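Local coordinates for capsid fiber protein (Bacillus phage phi29, PDB 6QYY), which forms the head fibers of the phage capsid, its N-terminal part being the fiber base, which probably attaches them to the head, at residues 88-91 against 92-95. Numbering follows the deposited sequence.
Sequences TDDP and STVF
Asp90 O accepts a bond from Thr93 N (3.1 Å), which closes a type I beta-turn with Pro91 and Ser92 at its corners. Pro91 O takes a second, weak bond from Val94 N, and the chain keeps curling.

The Asp90 carboxylate reaches forward to Ser92. Its CG is turned directly away from the backbone N (chi1 -180°), and OD1 is thereby brought over Ser92. There OD1 meets Ser92 N at 3.0 Å, which makes an Asx turn. Ser92 OG gives a shorter bond to the same OD1, 2.7 Å. Both donors come from one face of the carboxylate, above its plane, and two bonds to one oxygen should limit its rotation. The other oxygen, OD2, lies against the methyl CG2 of Thr93.

The curl belongs to the surface loop between strands 85-87 and 96-98. In the antiparallel sheet these strands flank strand 76-79, so the loop crosses over its end. Arg114 NH1, further along the same chain, donates to Pro91 O and Val94 O.

Thr88 OG1 accepts from Asp90 N at 3.2 Å, an ST turn. A water spans the two threonine hydroxyls, 3.1 Å from Thr88 OG1 and 3.0 Å from Thr93 OG1. Thr88 CG2 packs obliquely on Val94 CG2 at 3.7 Å. The same valine methyl also lies 3.4 Å from Asp90 O.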
ATOM      1  N   THR A  88     -10.921 -13.124 -12.316  1.00 43.00           N
ATOM      2  CA  THR A  88     -11.748 -13.850 -11.362  1.00 48.10           C
ATOM      3  C   THR A  88     -12.883 -12.937 -10.935  1.00 49.67           C
ATOM      4  O   THR A  88     -12.861 -11.729 -11.185  1.00 47.31           O
ATOM      5  CB  THR A  88     -10.944 -14.325 -10.136  1.00 46.67           C
ATOM      6  OG1 THR A  88     -11.752 -15.206  -9.339  1.00 51.08           O
ATOM      7  CG2 THR A  88     -10.512 -13.141  -9.280  1.00 40.75           C
ATOM      8  N   ASP A  89     -13.896 -13.533 -10.309  1.00 57.78           N
ATOM      9  CA  ASP A  89     -14.945 -12.772  -9.659  1.00 56.73           C
ATOM     10  C   ASP A  89     -15.079 -13.104  -8.177  1.00 56.94           C
ATOM     11  O   ASP A  89     -15.977 -12.568  -7.516  1.00 58.74           O
ATOM     12  CB  ASP A  89     -16.285 -12.998 -10.381  1.00 71.81           C
ATOM     13  CG  ASP A  89     -16.470 -14.424 -10.819  1.00 87.64           C
ATOM     14  OD1 ASP A  89     -16.249 -15.335  -9.995  1.00 94.19           O
ATOM     15  OD2 ASP A  89     -16.839 -14.636 -11.992  1.00 91.90           O
ATOM     16  N   ASP A  90     -14.224 -13.979  -7.636  1.00 52.31           N
ATOM     17  CA  ASP A  90     -14.223 -14.272  -6.207  1.00 54.49           C
ATOM     18  C   ASP A  90     -13.546 -13.124  -5.476  1.00 49.27           C
ATOM     19  O   ASP A  90     -12.325 -12.965  -5.579  1.00 45.21           O
ATOM     20  CB  ASP A  90     -13.507 -15.594  -5.907  1.00 52.03           C
ATOM     21  CG  ASP A  90     -13.493 -15.944  -4.408  1.00 54.67           C
ATOM     22  OD1 ASP A  90     -13.994 -15.156  -3.579  1.00 52.07           O
ATOM     23  OD2 ASP A  90     -12.970 -17.025  -4.057  1.00 52.95           O
ATOM     24  N   PRO A  91     -14.294 -12.330  -4.703  1.00 50.59           N
ATOM     25  CA  PRO A  91     -13.677 -11.172  -4.040  1.00 43.53           C
ATOM     26  C   PRO A  91     -12.560 -11.550  -3.085  1.00 46.66           C
ATOM     27  O   PRO A  91     -11.607 -10.778  -2.933  1.00 48.65           O
ATOM     28  CB  PRO A  91     -14.850 -10.511  -3.301  1.00 45.51           C
ATOM     29  CG  PRO A  91     -16.092 -11.188  -3.814  1.00 53.66           C
ATOM     30  CD  PRO A  91     -15.686 -12.539  -4.277  1.00 49.46           C
ATOM     31  N   SER A  92     -12.620 -12.730  -2.464  1.00 44.00           N
ATOM     32  CA  SER A  92     -11.596 -13.098  -1.492  1.00 44.75           C
ATOM     33  C   SER A  92     -10.247 -13.438  -2.120  1.00 45.79           C
ATOM     34  O   SER A  92      -9.277 -13.627  -1.379  1.00 48.11           O
ATOM     35  CB  SER A  92     -12.074 -14.279  -0.654  1.00 55.66           C
ATOM     36  OG  SER A  92     -12.361 -15.391  -1.480  1.00 70.88           O
ATOM     37  N   THR A  93     -10.150 -13.537  -3.443  1.00 38.86           N
ATOM     38  CA  THR A  93      -8.883 -13.855  -4.093  1.00 37.16           C
ATOM     39  C   THR A  93      -8.381 -12.743  -4.993  1.00 33.92           C
ATOM     40  O   THR A  93      -7.312 -12.895  -5.605  1.00 33.64           O
ATOM     41  CB  THR A  93      -8.994 -15.134  -4.930  1.00 40.31           C
ATOM     42  OG1 THR A  93      -9.858 -14.885  -6.047  1.00 45.02           O
ATOM     43  CG2 THR A  93      -9.525 -16.305  -4.085  1.00 46.91           C
ATOM     44  N   VAL A  94      -9.114 -11.637  -5.102  1.00 34.75           N
ATOM     45  CA  VAL A  94      -8.677 -10.528  -5.938  1.00 32.53           C
ATOM     46  C   VAL A  94      -7.514  -9.808  -5.272  1.00 27.75           C
ATOM     47  O   VAL A  94      -7.548  -9.519  -4.069  1.00 30.33           O
ATOM     48  CB  VAL A  94      -9.838  -9.563  -6.199  1.00 34.45           C
ATOM     49  CG1 VAL A  94      -9.327  -8.313  -6.884  1.00 29.09           C
ATOM     50  CG2 VAL A  94     -10.897 -10.241  -7.049  1.00 43.22           C
ATOM     51  N   PHE A  95      -6.476  -9.508  -6.048  1.00 27.83           N
ATOM     52  CA  PHE A  95      -5.382  -8.686  -5.562  1.00 29.99           C
ATOM     53  C   PHE A  95      -5.162  -7.451  -6.417  1.00 30.64           C
ATOM     54  O   PHE A  95      -4.303  -6.634  -6.080  1.00 31.00           O
ATOM     55  CB  PHE A  95      -4.064  -9.491  -5.467  1.00 28.50           C
ATOM     56  CG  PHE A  95      -3.401  -9.768  -6.801  1.00 28.80           C
ATOM     57  CD1 PHE A  95      -2.435  -8.901  -7.322  1.00 26.46           C
ATOM     58  CD2 PHE A  95      -3.700 -10.925  -7.513  1.00 29.47           C
ATOM     59  CE1 PHE A  95      -1.820  -9.162  -8.552  1.00 32.46           C
ATOM     60  CE2 PHE A  95      -3.093 -11.193  -8.739  1.00 30.67           C
ATOM     61  CZ  PHE A  95      -2.150 -10.306  -9.263  1.00 31.55           C
TER
HETATM   62  O   HOH W   1     -10.285 -17.373  -7.676  1.00 41.80           O